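Local atomic coordinates of inorganic pyrophosphatase (PDB entry 2BQX), a protein that catalyses the magnesium-dependent hydrolysis of inorganic pyrophosphate to two phosphate ions, working as a homohexamer. Residues His10-Leu15 with Ala86-Val91. Residues are numbered along the deposited sequence; the frame is centred on the assembly and turned at random.
Sequences HDADSL and ARLVGV
Leu15 and Ala86 form an antiparallel, hydrogen-bonded pair, with Ala86 N to Leu15 O and Leu15 N to Ala86 O both 2.8 Å; because Ser14 and Leu15 both face Ala86, strand 14-21 carries a classic beta bulge there. A type I turn from Asp11 to Ser14, closed by Ser14 N to Asp11 O, leads into the bulge. The turn presents Ala12 O to Leu88 N at 2.9 Å, a nearly straight bond (170° at the hydrogen) lying close to the C=O axis. Asp suits the first turn position, since its OD2 can also accept a weak bond from Asp13 N.

Leu15 and Leu88 make the main apolar contact, crossing at about a right angle. Leu15 CG, flanked by its own N and C (chi1 71°), lies near Leu88 CD1, which meets both Leu15 methyls, tightly at CD2 (3.5 Å). Ala86 CB, on the same sheet face as Leu15, is 4.3 Å from Leu15 CD2 and also touches Ala106, a place where a short side chain fits.

Arg87 CB rests 3.7 Å from Asp13 O. At this partly exposed site a long side chain reaches polar partners beyond the strand: extended from CG to NE, it carries the guanidinium clear of the turn, where NH2 bonds Val119 O. A water at the guanidinium's edge, in its plane, accepts from NH2 at 2.9 Å and donates to Leu88 O, with only a weak link to Asp13 OD1, whose stronger partner is Lys157.

The contact thus joins the start of strand 14-21 to strand 83-96 in the central sheet of the pyrophosphatase fold. Helix 157-171 covers the buried, suitably apolar Leu15 and Leu88 through Leu164 and Ala160, and strand 99-108 pairs with Arg87 through Leu107.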
# COMPACT_ATOMS: atom_id res chain seq x y z
N HIS A 10 -8.98 32.72 5.72
CA HIS A 10 -9.96 32.75 4.64
C HIS A 10 -9.38 33.41 3.39
O HIS A 10 -10.10 33.78 2.47
CB HIS A 10 -11.22 33.50 5.09
CG HIS A 10 -12.11 32.69 5.97
ND1 HIS A 10 -13.07 33.26 6.79
CD2 HIS A 10 -12.22 31.35 6.16
CE1 HIS A 10 -13.71 32.31 7.44
NE2 HIS A 10 -13.22 31.15 7.07
N ASP A 11 -8.06 33.56 3.36
CA ASP A 11 -7.39 34.16 2.22
C ASP A 11 -7.49 33.19 1.04
O ASP A 11 -7.10 32.02 1.14
CB ASP A 11 -5.93 34.44 2.56
CG ASP A 11 -5.21 35.19 1.46
OD1 ASP A 11 -3.99 35.45 1.62
OD2 ASP A 11 -5.86 35.53 0.45
N ALA A 12 -8.00 33.69 -0.08
CA ALA A 12 -8.17 32.90 -1.30
C ALA A 12 -6.90 32.20 -1.75
O ALA A 12 -6.95 31.14 -2.37
CB ALA A 12 -8.70 33.79 -2.42
N ASP A 13 -5.75 32.81 -1.44
CA ASP A 13 -4.46 32.24 -1.82
C ASP A 13 -3.78 31.53 -0.66
O ASP A 13 -2.61 31.18 -0.74
CB ASP A 13 -3.54 33.34 -2.36
CG ASP A 13 -3.99 33.87 -3.71
OD1 ASP A 13 -4.26 33.05 -4.62
OD2 ASP A 13 -4.08 35.10 -3.86
N SER A 14 -4.52 31.32 0.43
CA SER A 14 -4.00 30.61 1.60
C SER A 14 -5.13 30.35 2.59
O SER A 14 -5.10 30.84 3.71
CB SER A 14 -2.90 31.44 2.28
OG SER A 14 -2.34 30.72 3.37
N LEU A 15 -6.13 29.58 2.16
CA LEU A 15 -7.26 29.27 3.02
C LEU A 15 -7.11 27.88 3.63
O LEU A 15 -6.58 26.96 3.01
CB LEU A 15 -8.58 29.34 2.24
CG LEU A 15 -8.89 28.26 1.21
CD1 LEU A 15 -10.34 28.38 0.78
CD2 LEU A 15 -7.97 28.39 0.02
N ALA A 86 -4.38 25.96 1.50
CA ALA A 86 -4.48 25.85 0.06
C ALA A 86 -4.75 27.18 -0.64
O ALA A 86 -4.92 28.22 0.00
CB ALA A 86 -5.59 24.86 -0.29
N ARG A 87 -4.78 27.14 -1.97
CA ARG A 87 -5.06 28.33 -2.76
C ARG A 87 -6.06 27.94 -3.84
O ARG A 87 -5.96 26.86 -4.42
CB ARG A 87 -3.78 28.88 -3.39
CG ARG A 87 -3.08 27.94 -4.35
CD ARG A 87 -1.69 28.47 -4.69
NE ARG A 87 -0.97 27.59 -5.59
CZ ARG A 87 -1.21 27.48 -6.89
NH1 ARG A 87 -0.49 26.64 -7.62
NH2 ARG A 87 -2.15 28.22 -7.46
N LEU A 88 -7.03 28.81 -4.09
CA LEU A 88 -8.06 28.54 -5.09
C LEU A 88 -7.60 28.70 -6.53
O LEU A 88 -6.78 29.57 -6.84
CB LEU A 88 -9.25 29.48 -4.87
CG LEU A 88 -10.46 29.07 -4.03
CD1 LEU A 88 -10.03 28.31 -2.80
CD2 LEU A 88 -11.24 30.33 -3.68
N VAL A 89 -8.13 27.86 -7.41
CA VAL A 89 -7.83 27.95 -8.83
C VAL A 89 -9.12 27.80 -9.63
O VAL A 89 -9.13 27.99 -10.85
CB VAL A 89 -6.79 26.90 -9.31
CG1 VAL A 89 -5.44 27.17 -8.64
CG2 VAL A 89 -7.26 25.48 -9.01
N GLY A 90 -10.21 27.46 -8.95
CA GLY A 90 -11.49 27.30 -9.64
C GLY A 90 -12.60 26.73 -8.78
O GLY A 90 -12.46 26.60 -7.57
N VAL A 91 -13.72 26.39 -9.42
CA VAL A 91 -14.86 25.81 -8.72
C VAL A 91 -15.65 24.89 -9.64
O VAL A 91 -15.75 25.13 -10.85
CB VAL A 91 -15.81 26.92 -8.15
CG1 VAL A 91 -16.34 27.78 -9.29
CG2 VAL A 91 -16.95 26.29 -7.38
O HOH W 1 -4.07 30.26 -6.71